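Local coordinates for copper induced nitroreductase D (Lactococcus lactis, PDB 2WQF), which binds flavin mononucleotide and probably acts as a copper-induced nitroreductase that takes part in defence against oxidative stress, at residues Lys25-Glu28 against Thr29-Glu32; Leu49-Thr52 against Gly53-Asp57; Asp57-Asp61 against Glu62-Pro66. All blocks are in the same frame, centred on the assembly; numbering follows the deposited sequence.

How the interactions relate
The three contacts follow one another along the chain, and each shows a local backbone pattern adapted to its surroundings. Interaction 1 is regular alpha-helix, with one face on the sheet and on helix 121-143 and another against the second subunit. Interaction 2, the most buried, is the turn from strand 46-52 into helix 53-73, and the two bonds that Thr52 O accepts across it are weak. Interaction 3 continues that helix through a wider pi-type turn, mixing a buried tryptophan packed on aliphatic side chains with a charged outer side, and meets no other chain. Ile27 and Ile30 pack on Ile50, joining interactions 1 and 2; Leu51 on Leu59 joins interactions 2 and 3, which also share Asp57.

Interaction 1 of 3, residues Lys25-Glu28 against Thr29-Glu32; sequences KVIE and TIKE
Thr29 turns back on Lys25 and holds its carbonyl twice, a clear case of a helical threonine bonding to the turn before it. Its backbone N lies 3.0 Å from Lys25 O and its OG1 2.8 Å from the same Lys25 O, the two donors arriving from opposite faces of the carbonyl plane. The hydroxyl gets there because OG1 stands beside the backbone N (chi1 -58°). The next three alpha-helical bonds are straighter, Ile30 N to Val26 O at 2.9 Å and Lys31 N to Ile27 O and Glu32 N to Glu28 O slightly longer.

Apolar contacts follow the same spacing. Ile30 CD1 meets Val26 CG1 at 3.9 Å, while the methylene CE of Lys31 lies 3.9 Å from Ile27 CG2. Helix 121-143 receives Val26, Ile30 and, at Ala140, Thr29; Ile27 and Lys31 pack on Val200 and Phe198 of the second subunit.

Replacing Thr29 with an alanine would probably leave Lys25 O with the backbone N as its one donor from this turn and open a small gap toward Ala140. The chemistry thus implies a two-sided helix segment whose buried hydroxyl is satisfied by its own backbone.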
ATOM      1  N   LYS A  25      -4.588  11.519 -20.753  1.00 13.17           N
ATOM      2  CA  LYS A  25      -3.306  11.070 -20.214  1.00 15.49           C
ATOM      3  C   LYS A  25      -3.428  10.781 -18.746  1.00 13.29           C
ATOM      4  O   LYS A  25      -2.796   9.865 -18.227  1.00 14.63           O
ATOM      5  CB  LYS A  25      -2.210  12.127 -20.451  1.00 18.28           C
ATOM      6  CG  LYS A  25      -0.791  11.804 -19.958  1.00 65.15           C
ATOM      7  CD  LYS A  25       0.081  13.079 -20.010  1.00 59.13           C
ATOM      8  CE  LYS A  25      -0.186  13.869 -21.301  1.00 64.96           C
ATOM      9  NZ  LYS A  25       0.452  15.197 -21.344  1.00 47.53           N
ATOM     10  N   VAL A  26      -4.194  11.595 -18.043  1.00 11.99           N
ATOM     11  CA  VAL A  26      -4.436  11.345 -16.635  1.00 12.74           C
ATOM     12  C   VAL A  26      -5.105   9.978 -16.426  1.00 12.32           C
ATOM     13  O   VAL A  26      -4.658   9.193 -15.593  1.00 13.77           O
ATOM     14  CB  VAL A  26      -5.281  12.470 -16.018  1.00 16.40           C
ATOM     15  CG1 VAL A  26      -5.626  12.107 -14.573  1.00 19.82           C
ATOM     16  CG2 VAL A  26      -4.503  13.767 -16.075  1.00 17.57           C
ATOM     17  N   ILE A  27      -6.146   9.694 -17.191  1.00 12.33           N
ATOM     18  CA  ILE A  27      -6.877   8.437 -17.073  1.00 14.50           C
ATOM     19  C   ILE A  27      -5.943   7.257 -17.388  1.00 13.24           C
ATOM     20  O   ILE A  27      -5.954   6.252 -16.683  1.00 13.98           O
ATOM     21  CB  ILE A  27      -8.086   8.378 -18.040  1.00 18.08           C
ATOM     22  CG1 ILE A  27      -9.110   9.463 -17.711  1.00 31.06           C
ATOM     23  CG2 ILE A  27      -8.716   6.994 -18.017  1.00 18.30           C
ATOM     24  CD1 ILE A  27      -9.544   9.445 -16.366  1.00 26.33           C
ATOM     25  N   GLU A  28      -5.134   7.402 -18.441  1.00 12.25           N
ATOM     26  CA  GLU A  28      -4.179   6.368 -18.833  0.61 12.05           C
ATOM     27  C   GLU A  28      -3.206   6.079 -17.706  1.00 10.84           C
ATOM     28  O   GLU A  28      -2.870   4.916 -17.423  1.00 14.52           O
ATOM     29  CB  GLU A  28      -3.406   6.803 -20.075  0.61 15.96           C
ATOM     30  CG  GLU A  28      -4.228   6.792 -21.340  0.61 21.47           C
ATOM     31  CD  GLU A  28      -3.476   7.346 -22.543  0.61 40.54           C
ATOM     32  OE1 GLU A  28      -2.262   7.628 -22.432  0.61 62.54           O
ATOM     33  OE2 GLU A  28      -4.113   7.506 -23.601  0.61 53.42           O
ATOM     34  N   THR A  29      -2.734   7.139 -17.057  1.00 11.49           N
ATOM     35  CA  THR A  29      -1.762   6.997 -15.992  1.00 11.75           C
ATOM     36  C   THR A  29      -2.359   6.336 -14.761  1.00 12.96           C
ATOM     37  O   THR A  29      -1.707   5.523 -14.099  1.00 12.84           O
ATOM     38  CB  THR A  29      -1.163   8.352 -15.638  1.00 14.89           C
ATOM     39  OG1 THR A  29      -0.568   8.901 -16.817  1.00 19.44           O
ATOM     40  CG2 THR A  29      -0.077   8.204 -14.645  1.00 25.02           C
ATOM     41  N   ILE A  30      -3.589   6.705 -14.428  1.00 12.06           N
ATOM     42  CA  ILE A  30      -4.286   6.076 -13.320  1.00 12.93           C
ATOM     43  C   ILE A  30      -4.373   4.577 -13.554  1.00 12.01           C
ATOM     44  O   ILE A  30      -4.085   3.784 -12.663  1.00 11.92           O
ATOM     45  CB  ILE A  30      -5.704   6.688 -13.119  1.00 12.98           C
ATOM     46  CG1 ILE A  30      -5.609   8.147 -12.634  1.00 12.54           C
ATOM     47  CG2 ILE A  30      -6.496   5.878 -12.118  1.00 13.81           C
ATOM     48  CD1 ILE A  30      -6.930   8.906 -12.797  1.00 14.45           C
ATOM     49  N   LYS A  31      -4.818   4.181 -14.745  1.00 12.07           N
ATOM     50  CA  LYS A  31      -4.983   2.776 -15.072  1.00 13.04           C
ATOM     51  C   LYS A  31      -3.633   2.050 -14.987  1.00 11.17           C
ATOM     52  O   LYS A  31      -3.552   0.953 -14.440  1.00 13.90           O
ATOM     53  CB  LYS A  31      -5.588   2.601 -16.456  1.00 13.93           C
ATOM     54  CG  LYS A  31      -7.054   3.002 -16.558  1.00 14.87           C
ATOM     55  CD  LYS A  31      -7.510   2.852 -18.033  1.00 19.99           C
ATOM     56  CE  LYS A  31      -8.957   3.130 -18.226  1.00 22.69           C
ATOM     57  NZ  LYS A  31      -9.316   3.135 -19.671  1.00 25.05           N
ATOM     58  N   GLU A  32      -2.575   2.641 -15.537  1.00 11.34           N
ATOM     59  CA  GLU A  32      -1.271   2.001 -15.492  1.00 11.89           C
ATOM     60  C   GLU A  32      -0.774   1.817 -14.065  1.00  9.55           C
ATOM     61  O   GLU A  32      -0.174   0.786 -13.754  1.00 10.35           O
ATOM     62  CB  GLU A  32      -0.234   2.760 -16.311  1.00 12.58           C
ATOM     63  CG  GLU A  32      -0.466   2.685 -17.818  1.00 17.98           C
ATOM     64  CD  GLU A  32       0.607   3.394 -18.602  1.00 40.18           C
ATOM     65  OE1 GLU A  32       1.045   4.484 -18.172  1.00 33.16           O
ATOM     66  OE2 GLU A  32       1.020   2.868 -19.644  1.00 57.94           O
TER

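Interaction 2 of 3, residues Leu49-Thr52 against Gly53-Asp57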
ATOM      1  N   LEU A  49     -13.735   3.779  -9.569  1.00 12.29           N
ATOM      2  CA  LEU A  49     -14.670   4.672 -10.217  1.00 12.38           C
ATOM      3  C   LEU A  49     -14.007   6.047 -10.291  1.00 11.85           C
ATOM      4  O   LEU A  49     -13.673   6.638  -9.263  1.00 13.79           O
ATOM      5  CB  LEU A  49     -15.966   4.741  -9.416  1.00 14.38           C
ATOM      6  CG  LEU A  49     -17.003   5.743  -9.909  1.00 15.06           C
ATOM      7  CD1 LEU A  49     -17.484   5.392 -11.316  1.00 16.79           C
ATOM      8  CD2 LEU A  49     -18.166   5.780  -8.913  1.00 16.74           C
ATOM      9  N   ILE A  50     -13.781   6.530 -11.512  1.00 12.32           N
ATOM     10  CA  ILE A  50     -13.079   7.788 -11.756  1.00 13.06           C
ATOM     11  C   ILE A  50     -14.090   8.818 -12.229  1.00 12.56           C
ATOM     12  O   ILE A  50     -14.687   8.647 -13.290  1.00 14.06           O
ATOM     13  CB  ILE A  50     -11.982   7.620 -12.809  1.00 14.04           C
ATOM     14  CG1 ILE A  50     -10.973   6.555 -12.366  1.00 14.65           C
ATOM     15  CG2 ILE A  50     -11.284   8.941 -13.110  1.00 15.70           C
ATOM     16  CD1 ILE A  50     -10.066   6.032 -13.506  1.00 17.57           C
ATOM     17  N   LEU A  51     -14.303   9.850 -11.418  1.00 13.03           N
ATOM     18  CA  LEU A  51     -15.306  10.865 -11.700  1.00 13.83           C
ATOM     19  C   LEU A  51     -14.661  12.207 -12.017  1.00 13.01           C
ATOM     20  O   LEU A  51     -13.796  12.679 -11.271  1.00 16.01           O
ATOM     21  CB  LEU A  51     -16.204  11.055 -10.469  1.00 14.78           C
ATOM     22  CG  LEU A  51     -16.898   9.790  -9.947  1.00 14.98           C
ATOM     23  CD1 LEU A  51     -17.755  10.186  -8.771  1.00 17.00           C
ATOM     24  CD2 LEU A  51     -17.712   9.074 -11.027  1.00 16.94           C
ATOM     25  N   THR A  52     -15.123  12.835 -13.091  1.00 14.23           N
ATOM     26  CA  THR A  52     -14.710  14.185 -13.452  1.00 15.96           C
ATOM     27  C   THR A  52     -15.950  14.968 -13.874  1.00 16.50           C
ATOM     28  O   THR A  52     -17.049  14.415 -13.959  1.00 17.71           O
ATOM     29  CB  THR A  52     -13.635  14.209 -14.562  1.00 16.37           C
ATOM     30  OG1 THR A  52     -14.182  13.737 -15.791  1.00 19.47           O
ATOM     31  CG2 THR A  52     -12.428  13.366 -14.162  1.00 18.18           C
ATOM     32  N   GLY A  53     -15.787  16.267 -14.103  1.00 17.88           N
ATOM     33  CA  GLY A  53     -16.872  17.069 -14.652  1.00 22.61           C
ATOM     34  C   GLY A  53     -18.137  17.027 -13.824  1.00 16.35           C
ATOM     35  O   GLY A  53     -18.106  17.190 -12.596  1.00 19.14           O
ATOM     36  N   ASP A  54     -19.259  16.820 -14.496  1.00 20.06           N
ATOM     37  CA  ASP A  54     -20.562  16.789 -13.836  1.00 21.03           C
ATOM     38  C   ASP A  54     -20.638  15.726 -12.750  1.00 19.19           C
ATOM     39  O   ASP A  54     -21.287  15.927 -11.742  1.00 19.06           O
ATOM     40  CB  ASP A  54     -21.684  16.523 -14.841  1.00 26.08           C
ATOM     41  CG  ASP A  54     -21.987  17.709 -15.724  1.00 41.19           C
ATOM     42  OD1 ASP A  54     -21.304  18.738 -15.621  1.00 42.07           O
ATOM     43  OD2 ASP A  54     -22.926  17.596 -16.532  1.00 42.14           O
ATOM     44  N   ALA A  55     -19.969  14.586 -12.958  1.00 17.94           N
ATOM     45  CA  ALA A  55     -19.996  13.508 -11.980  1.00 18.08           C
ATOM     46  C   ALA A  55     -19.249  13.917 -10.710  1.00 16.48           C
ATOM     47  O   ALA A  55     -19.644  13.564  -9.595  1.00 16.95           O
ATOM     48  CB  ALA A  55     -19.402  12.221 -12.584  1.00 18.27           C
ATOM     49  N   GLN A  56     -18.170  14.671 -10.883  1.00 17.89           N
ATOM     50  CA  GLN A  56     -17.402  15.192  -9.761  1.00 16.59           C
ATOM     51  C   GLN A  56     -18.285  16.166  -8.940  1.00 14.20           C
ATOM     52  O   GLN A  56     -18.348  16.095  -7.713  1.00 16.83           O
ATOM     53  CB  GLN A  56     -16.156  15.887 -10.307  1.00 15.19           C
ATOM     54  CG  GLN A  56     -15.469  16.898  -9.390  1.00 14.19           C
ATOM     55  CD  GLN A  56     -14.818  16.283  -8.175  1.00 14.76           C
ATOM     56  OE1 GLN A  56     -14.812  15.059  -8.004  1.00 15.86           O
ATOM     57  NE2 GLN A  56     -14.253  17.138  -7.317  1.00 16.00           N
ATOM     58  N   ASP A  57     -18.978  17.064  -9.626  1.00 17.30           N
ATOM     59  CA  ASP A  57     -19.896  17.979  -8.942  1.00 20.08           C
ATOM     60  C   ASP A  57     -21.002  17.203  -8.204  1.00 22.88           C
ATOM     61  O   ASP A  57     -21.354  17.532  -7.079  1.00 20.68           O
ATOM     62  CB  ASP A  57     -20.563  18.905  -9.951  1.00 23.01           C
ATOM     63  CG  ASP A  57     -19.627  19.917 -10.541  1.00 28.26           C
ATOM     64  OD1 ASP A  57     -18.550  20.137  -9.961  1.00 26.34           O
ATOM     65  OD2 ASP A  57     -20.003  20.518 -11.579  1.00 33.25           O
TER
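Thr52 O receives two backbone N-H groups from the first turn of the helix that follows it, so the carbonyl of Thr52 closes the passage from strand to helix. Both bonds are weak: Ala55 N reaches Thr52 O at 3.1 Å with a bent angle of 126°, and Gln56 N reaches Thr52 O at 3.3 Å but more nearly straight. One residue on, Asp57 N bonds to Gly53 O at 3.1 Å, and the regular helical pattern is under way. Gly53 has a positive phi, a conformation that favours glycine, and a side chain there would press on the carbonyl carbon of Thr52.

The apolar part is the closing of Leu51 over Ala55. Leu51 CD2 lies 3.9 Å from Ala55 CB, and the Ala55 methyl also rests 3.5 Å from Thr52 O. On the other flank Gln56 CB packs against Thr52 C at 3.7 Å. With CG anti to its backbone N (chi1 160°) and a bend at chi2, Gln56 carries its amide to Thr98 OG1 and Lys93 O, which satisfy both ends.

The strand and helix axes stand nearly perpendicular, at 98°. Strand 46-52 pairs antiparallel with strand 97-104 and, on its other edge, parallel with a strand of the second subunit, while Ile50 faces helix 23-35 and the side chain of Leu51 reaches Trp165.

Interaction 3 of 3, residues Asp57-Asp61 against Glu62-Pro66; sequences DKLWD and EIVAP
The indole of Trp60 carries two aliphatic groups on one face: Leu59 CD2, 3.5 Å above the ring plane, and Val64 CG2, 3.6 Å above it, both offset toward the rim. Val64 CG2 makes a CH-pi contact with the six-membered ring, 4.1 Å from its centroid, while Val64 CG1 touches the rim at CZ3. The Val64 side chain lies alongside the indole, pointing the same way; its CG1 is anti to the backbone N (chi1 -179°), leaving CG2 to lie over the ring. At the ring's edge NE1 bonds to Thr98 OG1, and Phe92 meets the ring at a tilted angle. Leu59 CD1 also reaches Val64 CG2.

Val64 lies five positions after Leu59, and Val64 N bonds nearly straight to Leu59 O at 2.8 Å, the i-to-i+5 bond that defines a pi-type turn, or pi-bulge, within helix 53-73. Ala65 N repeats the spacing with Trp60 O at 3.1 Å. Ile63 N is shared weakly between Lys58 O and Leu59 O, and Glu62 N still keeps the ordinary alpha bond to Lys58 O. Pro66 has no N-H to offer, and its CD sits 3.3 Å from Asp61 O, where the helix kinks.

On the outer side the Lys58 and Glu62 chains cross, Lys58 CE 3.6 Å from Glu62 OE1. Their charges are beyond salt-bridge range: Lys58 NZ pairs instead with Glu164, and Asp61 with Lys93.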
ATOM      1  N   ASP A  57     -18.978  17.064  -9.626  1.00 17.30           N
ATOM      2  CA  ASP A  57     -19.896  17.979  -8.942  1.00 20.08           C
ATOM      3  C   ASP A  57     -21.002  17.203  -8.204  1.00 22.88           C
ATOM      4  O   ASP A  57     -21.354  17.532  -7.079  1.00 20.68           O
ATOM      5  CB  ASP A  57     -20.563  18.905  -9.951  1.00 23.01           C
ATOM      6  CG  ASP A  57     -19.627  19.917 -10.541  1.00 28.26           C
ATOM      7  OD1 ASP A  57     -18.550  20.137  -9.961  1.00 26.34           O
ATOM      8  OD2 ASP A  57     -20.003  20.518 -11.579  1.00 33.25           O
ATOM      9  N   LYS A  58     -21.549  16.171  -8.852  1.00 19.79           N
ATOM     10  CA  LYS A  58     -22.656  15.397  -8.287  1.00 20.58           C
ATOM     11  C   LYS A  58     -22.243  14.648  -7.030  1.00 19.15           C
ATOM     12  O   LYS A  58     -22.988  14.596  -6.054  1.00 21.68           O
ATOM     13  CB  LYS A  58     -23.212  14.414  -9.327  1.00 22.35           C
ATOM     14  CG  LYS A  58     -24.353  13.549  -8.842  1.00 28.80           C
ATOM     15  CD  LYS A  58     -25.160  13.013 -10.025  1.00 36.63           C
ATOM     16  CE  LYS A  58     -26.585  12.637  -9.628  1.00 64.33           C
ATOM     17  NZ  LYS A  58     -27.442  12.298 -10.814  1.00 78.63           N
ATOM     18  N   LEU A  59     -21.066  14.043  -7.052  1.00 18.01           N
ATOM     19  CA  LEU A  59     -20.583  13.298  -5.892  1.00 18.65           C
ATOM     20  C   LEU A  59     -20.600  14.193  -4.662  1.00 19.75           C
ATOM     21  O   LEU A  59     -21.147  13.826  -3.620  1.00 18.48           O
ATOM     22  CB  LEU A  59     -19.163  12.778  -6.107  1.00 17.30           C
ATOM     23  CG  LEU A  59     -18.532  12.147  -4.856  1.00 17.23           C
ATOM     24  CD1 LEU A  59     -19.290  10.897  -4.440  1.00 18.60           C
ATOM     25  CD2 LEU A  59     -17.092  11.814  -5.116  1.00 17.23           C
ATOM     26  N   TRP A  60     -20.003  15.363  -4.773  1.00 17.30           N
ATOM     27  CA  TRP A  60     -19.836  16.210  -3.590  1.00 17.63           C
ATOM     28  C   TRP A  60     -21.122  16.951  -3.189  1.00 20.47           C
ATOM     29  O   TRP A  60     -21.457  17.036  -1.999  1.00 21.94           O
ATOM     30  CB  TRP A  60     -18.616  17.139  -3.767  1.00 19.46           C
ATOM     31  CG  TRP A  60     -17.381  16.288  -3.821  1.00 17.60           C
ATOM     32  CD1 TRP A  60     -16.721  15.863  -4.938  1.00 21.76           C
ATOM     33  CD2 TRP A  60     -16.702  15.680  -2.701  1.00 18.32           C
ATOM     34  NE1 TRP A  60     -15.675  15.051  -4.579  1.00 18.25           N
ATOM     35  CE2 TRP A  60     -15.653  14.908  -3.219  1.00 19.16           C
ATOM     36  CE3 TRP A  60     -16.905  15.701  -1.314  1.00 19.96           C
ATOM     37  CZ2 TRP A  60     -14.790  14.179  -2.407  1.00 18.29           C
ATOM     38  CZ3 TRP A  60     -16.050  14.991  -0.516  1.00 19.61           C
ATOM     39  CH2 TRP A  60     -14.988  14.243  -1.065  1.00 19.94           C
ATOM     40  N   ASP A  61     -21.865  17.458  -4.165  1.00 20.60           N
ATOM     41  CA  ASP A  61     -23.032  18.266  -3.854  1.00 24.81           C
ATOM     42  C   ASP A  61     -24.245  17.428  -3.511  1.00 25.43           C
ATOM     43  O   ASP A  61     -25.025  17.790  -2.634  1.00 28.33           O
ATOM     44  CB  ASP A  61     -23.402  19.148  -5.040  1.00 30.54           C
ATOM     45  CG  ASP A  61     -22.607  20.433  -5.092  1.00 34.27           C
ATOM     46  OD1 ASP A  61     -21.985  20.832  -4.083  1.00 40.56           O
ATOM     47  OD2 ASP A  61     -22.618  21.042  -6.169  1.00 38.50           O
ATOM     48  N   GLU A  62     -24.402  16.304  -4.207  1.00 22.82           N
ATOM     49  CA  GLU A  62     -25.637  15.547  -4.151  1.00 23.23           C
ATOM     50  C   GLU A  62     -25.518  14.279  -3.332  1.00 21.54           C
ATOM     51  O   GLU A  62     -26.532  13.700  -2.938  1.00 25.83           O
ATOM     52  CB  GLU A  62     -26.103  15.211  -5.569  1.00 28.49           C
ATOM     53  CG  GLU A  62     -26.387  16.446  -6.416  1.00 32.23           C
ATOM     54  CD  GLU A  62     -27.143  16.122  -7.686  1.00 32.75           C
ATOM     55  OE1 GLU A  62     -28.023  15.235  -7.639  1.00 46.55           O
ATOM     56  OE2 GLU A  62     -26.867  16.756  -8.724  1.00 49.38           O
ATOM     57  N   ILE A  63     -24.290  13.856  -3.047  1.00 22.86           N
ATOM     58  CA  ILE A  63     -24.084  12.672  -2.215  1.00 20.30           C
ATOM     59  C   ILE A  63     -23.342  12.970  -0.923  1.00 20.00           C
ATOM     60  O   ILE A  63     -23.882  12.760   0.158  1.00 22.22           O
ATOM     61  CB  ILE A  63     -23.384  11.527  -3.012  1.00 18.29           C
ATOM     62  CG1 ILE A  63     -24.286  11.085  -4.159  1.00 23.45           C
ATOM     63  CG2 ILE A  63     -23.035  10.349  -2.113  1.00 19.81           C
ATOM     64  CD1 ILE A  63     -23.677  10.029  -5.094  1.00 21.84           C
ATOM     65  N   VAL A  64     -22.118  13.472  -0.985  1.00 19.97           N
ATOM     66  CA  VAL A  64     -21.350  13.603   0.251  1.00 20.30           C
ATOM     67  C   VAL A  64     -21.973  14.624   1.207  1.00 24.24           C
ATOM     68  O   VAL A  64     -22.161  14.341   2.385  1.00 23.92           O
ATOM     69  CB  VAL A  64     -19.883  13.948  -0.006  1.00 19.43           C
ATOM     70  CG1 VAL A  64     -19.145  14.038   1.313  1.00 22.36           C
ATOM     71  CG2 VAL A  64     -19.227  12.910  -0.901  1.00 21.14           C
ATOM     72  N   ALA A  65     -22.292  15.811   0.703  1.00 22.52           N
ATOM     73  CA  ALA A  65     -22.850  16.866   1.549  1.00 26.56           C
ATOM     74  C   ALA A  65     -24.145  16.432   2.260  1.00 30.96           C
ATOM     75  O   ALA A  65     -24.242  16.529   3.488  1.00 27.45           O
ATOM     76  CB  ALA A  65     -23.073  18.150   0.732  1.00 29.47           C
ATOM     77  N   PRO A  66     -25.139  15.936   1.499  1.00 31.37           N
ATOM     78  CA  PRO A  66     -26.367  15.502   2.182  1.00 33.71           C
ATOM     79  C   PRO A  66     -26.164  14.328   3.150  1.00 31.11           C
ATOM     80  O   PRO A  66     -26.780  14.327   4.212  1.00 38.70           O
ATOM     81  CB  PRO A  66     -27.290  15.094   1.027  1.00 39.29           C
ATOM     82  CG  PRO A  66     -26.739  15.790  -0.177  1.00 38.87           C
ATOM     83  CD  PRO A  66     -25.276  15.875   0.035  1.00 29.15           C
TER